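Local atomic coordinates of regulatory protein RecX (Lactobacillus salivarius, PDB entry 3E3V), a protein that probably modulates the activity of the recombinase RecA, as a regulatory protein of the RecX family. Residues E37-L42 against E54-L59; A14-K19 against D46-Y51. One frame throughout, in Å; residues are numbered along the deposited sequence.

Contact 1: E37-L42 against E54-L59; sequences EVEDKL and EIINKL
V38 and I56 are turned onto each other by their torsions. In V38, CG1 stands anti to the backbone N (chi1 -178°); in I56, CG1 stands anti to the carbonyl carbon, and chi2 of -61° then bends CD1 out towards helix 35-39. I56 CD1 lies 3.8 Å from V38 CG1, the two side chains sliding past each other in opposite directions, and the same CD1 comes within 4.0 Å of the backbone N of E39. L42 adds a third neighbour, its CD1 4.1 Å from I56 CD1 and 4.3 Å from I55 CG2, so this one leucine methyl bears on two successive residues of helix 49-61. The same V38 CG1 also lies 4.2 Å from L59 CD1. All five of these side chains are buried, and no hydrogen bond crosses between the segments.

E39 is the polar member. Its side chain crosses that of I56 at about a right angle, with OE2 4.0 Å from I56 CG2, and the charge of the same OE2 is matched by a salt bridge to R35 NE. The other branch of the isoleucine thus packs beside a carboxylate that is already paired.

The chain departs from helical geometry at D40, yet V38 O still accepts from both K41 N and L42 N, which arrive from the same face of its plane; this turn brings L42 back to the side of V38. I55 touches Y21 and L59 touches A24, both of helix 14-29, while I56 and L59 meet I65 in the following loop. Such packing of a short helix and its exit turn against a longer helix is part of the hydrophobic core of a RecX three-helix domain, a member of the helix-turn-helix clan.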
loop_
_atom_site.group_PDB
_atom_site.type_symbol
_atom_site.label_atom_id
_atom_site.label_comp_id
_atom_site.label_asym_id
_atom_site.label_seq_id
_atom_site.Cartn_x
_atom_site.Cartn_y
_atom_site.Cartn_z
ATOM N N GLU A 37 9.364 -10.624 -1.152
ATOM C CA GLU A 37 10.258 -10.239 -0.057
ATOM C C GLU A 37 10.957 -11.468 0.518
ATOM O O GLU A 37 12.129 -11.414 0.897
ATOM C CB GLU A 37 9.488 -9.540 1.068
ATOM C CG GLU A 37 9.268 -8.049 0.874
ATOM C CD GLU A 37 8.589 -7.421 2.072
ATOM O OE1 GLU A 37 7.450 -7.822 2.386
ATOM O OE2 GLU A 37 9.192 -6.531 2.710
ATOM N N VAL A 38 10.222 -12.573 0.608
ATOM C CA VAL A 38 10.777 -13.817 1.126
ATOM C C VAL A 38 11.526 -14.499 -0.012
ATOM O O VAL A 38 12.616 -15.022 0.172
ATOM C CB VAL A 38 9.663 -14.772 1.631
ATOM C CG1 VAL A 38 10.281 -16.036 2.214
ATOM C CG2 VAL A 38 8.819 -14.082 2.682
ATOM N N GLU A 39 10.922 -14.465 -1.194
ATOM C CA GLU A 39 11.474 -15.068 -2.398
ATOM C C GLU A 39 12.912 -14.618 -2.647
ATOM O O GLU A 39 13.732 -15.389 -3.150
ATOM C CB GLU A 39 10.583 -14.713 -3.583
ATOM C CG GLU A 39 10.467 -15.797 -4.612
ATOM C CD GLU A 39 9.202 -15.666 -5.426
ATOM O OE1 GLU A 39 8.948 -14.569 -5.983
ATOM O OE2 GLU A 39 8.460 -16.667 -5.510
ATOM N N ASP A 40 13.222 -13.367 -2.321
ATOM C CA ASP A 40 14.594 -12.909 -2.473
ATOM C C ASP A 40 15.167 -12.420 -1.145
ATOM O O ASP A 40 15.688 -11.313 -1.024
ATOM C CB ASP A 40 14.753 -11.856 -3.597
ATOM C CG ASP A 40 13.813 -10.679 -3.466
ATOM O OD1 ASP A 40 13.767 -10.054 -2.385
ATOM O OD2 ASP A 40 13.133 -10.363 -4.469
ATOM N N LYS A 41 15.026 -13.278 -0.142
ATOM C CA LYS A 41 15.564 -13.063 1.195
ATOM C C LYS A 41 16.249 -14.396 1.447
ATOM O O LYS A 41 17.137 -14.519 2.297
ATOM C CB LYS A 41 14.461 -12.840 2.230
ATOM C CG LYS A 41 14.919 -13.059 3.675
ATOM C CD LYS A 41 16.147 -12.216 4.030
ATOM C CE LYS A 41 16.657 -12.530 5.443
ATOM N NZ LYS A 41 17.918 -11.798 5.803
ATOM N N LEU A 42 15.810 -15.394 0.679
ATOM C CA LEU A 42 16.364 -16.734 0.743
ATOM C C LEU A 42 17.632 -16.674 -0.100
ATOM O O LEU A 42 18.520 -17.521 0.016
ATOM C CB LEU A 42 15.378 -17.754 0.153
ATOM C CG LEU A 42 14.019 -17.883 0.854
ATOM C CD1 LEU A 42 13.125 -18.860 0.095
ATOM C CD2 LEU A 42 14.226 -18.347 2.286
ATOM N N GLU A 54 10.459 -24.518 -3.622
ATOM C CA GLU A 54 9.864 -25.567 -2.799
ATOM C C GLU A 54 9.417 -24.954 -1.473
ATOM O O GLU A 54 8.308 -25.198 -1.000
ATOM C CB GLU A 54 10.884 -26.682 -2.545
ATOM C CG GLU A 54 10.325 -27.896 -1.811
ATOM C CD GLU A 54 11.415 -28.879 -1.390
ATOM O OE1 GLU A 54 12.263 -29.230 -2.240
ATOM O OE2 GLU A 54 11.420 -29.295 -0.210
ATOM N N ILE A 55 10.285 -24.138 -0.891
ATOM C CA ILE A 55 10.007 -23.465 0.378
ATOM C C ILE A 55 8.829 -22.501 0.261
ATOM O O ILE A 55 7.925 -22.505 1.096
ATOM C CB ILE A 55 11.258 -22.697 0.859
ATOM C CG1 ILE A 55 12.396 -23.690 1.087
ATOM C CG2 ILE A 55 10.960 -21.933 2.154
ATOM C CD1 ILE A 55 13.707 -23.049 1.488
ATOM N N ILE A 56 8.828 -21.692 -0.796
ATOM C CA ILE A 56 7.763 -20.719 -1.022
ATOM C C ILE A 56 6.378 -21.358 -1.177
ATOM O O ILE A 56 5.412 -20.888 -0.587
ATOM C CB ILE A 56 8.051 -19.848 -2.277
ATOM C CG1 ILE A 56 9.328 -19.026 -2.064
ATOM C CG2 ILE A 56 6.858 -18.925 -2.568
ATOM C CD1 ILE A 56 9.266 -18.058 -0.901
ATOM N N ASN A 57 6.277 -22.412 -1.980
ATOM C CA ASN A 57 4.998 -23.086 -2.179
ATOM C C ASN A 57 4.473 -23.678 -0.881
ATOM O O ASN A 57 3.273 -23.642 -0.608
ATOM C CB ASN A 57 5.128 -24.191 -3.223
ATOM C CG ASN A 57 5.278 -23.643 -4.621
ATOM O OD1 ASN A 57 4.490 -22.803 -5.056
ATOM N ND2 ASN A 57 6.294 -24.111 -5.335
ATOM N N LYS A 58 5.375 -24.245 -0.096
ATOM C CA LYS A 58 5.002 -24.831 1.181
ATOM C C LYS A 58 4.478 -23.719 2.086
ATOM O O LYS A 58 3.437 -23.867 2.728
ATOM C CB LYS A 58 6.217 -25.511 1.823
ATOM C CG LYS A 58 5.953 -26.130 3.191
ATOM C CD LYS A 58 4.760 -27.057 3.163
ATOM C CE LYS A 58 4.874 -28.106 4.252
ATOM N NZ LYS A 58 6.085 -28.950 4.051
ATOM N N LEU A 59 5.199 -22.601 2.135
ATOM C CA LEU A 59 4.773 -21.475 2.961
ATOM C C LEU A 59 3.419 -20.939 2.503
ATOM O O LEU A 59 2.592 -20.538 3.321
ATOM C CB LEU A 59 5.812 -20.356 2.917
ATOM C CG LEU A 59 7.179 -20.702 3.504
ATOM C CD1 LEU A 59 8.107 -19.486 3.401
ATOM C CD2 LEU A 59 7.023 -21.130 4.949
#

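Contact 2: A14-K19 against D46-Y51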
loop_
_atom_site.group_PDB
_atom_site.type_symbol
_atom_site.label_atom_id
_atom_site.label_comp_id
_atom_site.label_asym_id
_atom_site.label_seq_id
_atom_site.Cartn_x
_atom_site.Cartn_y
_atom_site.Cartn_z
ATOM N N ALA A 14 20.376 -31.658 2.163
ATOM C CA ALA A 14 19.025 -31.470 2.680
ATOM C C ALA A 14 19.021 -30.435 3.801
ATOM O O ALA A 14 17.964 -30.022 4.273
ATOM C CB ALA A 14 18.477 -32.791 3.194
ATOM N N ASP A 15 20.207 -30.022 4.231
ATOM C CA ASP A 15 20.326 -29.030 5.292
ATOM C C ASP A 15 20.151 -27.650 4.675
ATOM O O ASP A 15 20.059 -26.645 5.379
ATOM C CB ASP A 15 21.697 -29.116 5.954
ATOM C CG ASP A 15 22.811 -28.668 5.035
ATOM O OD1 ASP A 15 23.073 -29.360 4.022
ATOM O OD2 ASP A 15 23.426 -27.614 5.320
ATOM N N ASP A 16 20.105 -27.621 3.348
ATOM C CA ASP A 16 19.945 -26.383 2.599
ATOM C C ASP A 16 18.495 -25.929 2.722
ATOM O O ASP A 16 18.213 -24.797 3.097
ATOM C CB ASP A 16 20.278 -26.622 1.125
ATOM C CG ASP A 16 20.754 -25.367 0.422
ATOM O OD1 ASP A 16 20.733 -25.338 -0.830
ATOM O OD2 ASP A 16 21.165 -24.414 1.122
ATOM N N ILE A 17 17.579 -26.831 2.392
ATOM C CA ILE A 17 16.155 -26.550 2.462
ATOM C C ILE A 17 15.777 -26.238 3.914
ATOM O O ILE A 17 14.884 -25.433 4.186
ATOM C CB ILE A 17 15.353 -27.771 1.946
ATOM C CG1 ILE A 17 15.814 -28.111 0.524
ATOM C CG2 ILE A 17 13.868 -27.477 1.952
ATOM C CD1 ILE A 17 15.223 -29.386 -0.041
ATOM N N SER A 18 16.487 -26.866 4.842
ATOM C CA SER A 18 16.251 -26.677 6.263
ATOM C C SER A 18 16.617 -25.267 6.703
ATOM O O SER A 18 15.842 -24.595 7.386
ATOM C CB SER A 18 17.067 -27.692 7.061
ATOM O OG SER A 18 16.969 -27.433 8.446
ATOM N N LYS A 19 17.812 -24.823 6.329
ATOM C CA LYS A 19 18.244 -23.479 6.689
ATOM C C LYS A 19 17.291 -22.475 6.038
ATOM O O LYS A 19 17.030 -21.406 6.585
ATOM C CB LYS A 19 19.682 -23.226 6.214
ATOM C CG LYS A 19 20.719 -24.164 6.835
ATOM C CD LYS A 19 22.130 -23.866 6.333
ATOM C CE LYS A 19 22.842 -22.849 7.217
ATOM N NZ LYS A 19 23.090 -23.402 8.586
ATOM N N ASP A 46 22.066 -17.409 -0.061
ATOM C CA ASP A 46 22.545 -18.269 -1.134
ATOM C C ASP A 46 21.835 -19.616 -1.166
ATOM O O ASP A 46 22.431 -20.657 -0.888
ATOM C CB ASP A 46 24.057 -18.489 -1.008
ATOM C CG ASP A 46 24.662 -19.130 -2.250
ATOM O OD1 ASP A 46 25.887 -19.381 -2.260
ATOM O OD2 ASP A 46 23.911 -19.379 -3.218
ATOM N N ILE A 47 20.552 -19.585 -1.501
ATOM C CA ILE A 47 19.756 -20.798 -1.608
ATOM C C ILE A 47 19.247 -20.818 -3.043
ATOM O O ILE A 47 18.652 -19.849 -3.511
ATOM C CB ILE A 47 18.576 -20.784 -0.618
ATOM C CG1 ILE A 47 19.112 -20.658 0.812
ATOM C CG2 ILE A 47 17.756 -22.059 -0.765
ATOM C CD1 ILE A 47 18.048 -20.470 1.869
ATOM N N HIS A 48 19.493 -21.918 -3.741
ATOM C CA HIS A 48 19.101 -22.048 -5.137
ATOM C C HIS A 48 17.602 -21.985 -5.416
ATOM O O HIS A 48 16.784 -22.344 -4.571
ATOM C CB HIS A 48 19.693 -23.341 -5.695
ATOM C CG HIS A 48 21.173 -23.449 -5.493
ATOM N ND1 HIS A 48 22.073 -22.611 -6.117
ATOM C CD2 HIS A 48 21.909 -24.260 -4.696
ATOM C CE1 HIS A 48 23.297 -22.900 -5.712
ATOM N NE2 HIS A 48 23.225 -23.898 -4.848
ATOM N N GLU A 49 17.263 -21.517 -6.617
ATOM C CA GLU A 49 15.877 -21.390 -7.062
ATOM C C GLU A 49 15.151 -22.725 -6.995
ATOM O O GLU A 49 13.926 -22.776 -6.874
ATOM C CB GLU A 49 15.832 -20.861 -8.498
ATOM C CG GLU A 49 15.410 -19.406 -8.616
ATOM C CD GLU A 49 16.264 -18.478 -7.773
ATOM O OE1 GLU A 49 17.489 -18.418 -8.009
ATOM O OE2 GLU A 49 15.709 -17.812 -6.872
ATOM N N ASP A 50 15.918 -23.804 -7.086
ATOM C CA ASP A 50 15.362 -25.150 -7.029
ATOM C C ASP A 50 14.678 -25.328 -5.678
ATOM O O ASP A 50 13.574 -25.866 -5.585
ATOM C CB ASP A 50 16.485 -26.185 -7.161
ATOM C CG ASP A 50 17.528 -25.789 -8.193
ATOM O OD1 ASP A 50 18.231 -24.777 -7.979
ATOM O OD2 ASP A 50 17.645 -26.492 -9.220
ATOM N N TYR A 51 15.352 -24.851 -4.635
ATOM C CA TYR A 51 14.869 -24.965 -3.266
ATOM C C TYR A 51 13.966 -23.823 -2.788
ATOM O O TYR A 51 13.034 -24.050 -2.017
ATOM C CB TYR A 51 16.073 -25.120 -2.336
ATOM C CG TYR A 51 16.978 -26.276 -2.722
ATOM C CD1 TYR A 51 16.466 -27.569 -2.856
ATOM C CD2 TYR A 51 18.341 -26.079 -2.954
ATOM C CE1 TYR A 51 17.284 -28.635 -3.208
ATOM C CE2 TYR A 51 19.171 -27.140 -3.306
ATOM C CZ TYR A 51 18.635 -28.417 -3.432
ATOM O OH TYR A 51 19.443 -29.477 -3.783
#
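I17 and Y51 make the apolar part of the contact, their side chains crossing at about a right angle. I17 CG1, anti to the carbonyl carbon (chi1 -56°), lies 3.5 Å from Y51 CD1, and I17 CD1 lies 3.6 Å from the same ring atom. CE1 is met less closely, so the isoleucine meets the ring along its CD1 and CE1 atoms. The same CD1 methyl of I17 also touches E54, one turn further along helix 49-61.

The contacts of the carboxylate fall on the other half of the ring and beyond it. D16 OD1 sits 3.3 Å from Y51 CD2 and 3.4 Å from Y51 CE2, with carboxylate and ring planes 78° apart. D16 and I17, successive residues of helix 14-29, both approach from one side of the ring plane, the aspartate by CD2 and CE2, the isoleucine by CD1 and CE1. D16 OD2 lies 4.3 Å from I47 CG1; the buried I47 also touches I52. An alanine in place of Y51 would probably leave the CD1 methyl of I17 and the carboxylate of D16 without their ring neighbour and open a gap between the helices.

No hydrogen bond crosses between the segments. The H48 ring meets D16 OD1 through CD2 at 4.2 Å; its NE2 stays 4.9 Å from that oxygen, and were the imidazole protonated it would probably favour the carboxylate.

Y51 lies in the first turn of helix 49-61: H48, at the N-cap position, accepts from Y51 N through its O at 2.9 Å. The contact lies at the surface, an aromatic side chain of helix 49-61 lying against D16 and I17. It joins the start of that helix to helix 14-29 in the N-terminal part of RecX, a protein built from successive three-helix domains of the helix-turn-helix clan.

Overall arrangement
Contacts 1 and 2 lie about 10 Å apart, centre to centre, in the N-terminal part of an elongated, all-helical chain. Both use helix 49-61: contact 2 its first turn, contact 1 a later stretch. Along the chain their segments alternate in the order 14-19, 37-42, 46-51, 54-59, so helix 49-61 packs on helix 14-29 in one contact and on helix 35-39 in the other. They also touch directly, through L42 O with I47 CG1, E54 OE1 with I17 CD1, and I55 CD1 with I17 O. Contact 1 is buried and contact 2 superficial, and together they tie helices 14-29, 35-39 and 49-61 to one another, consistent with the first of the three-helix domains of RecX.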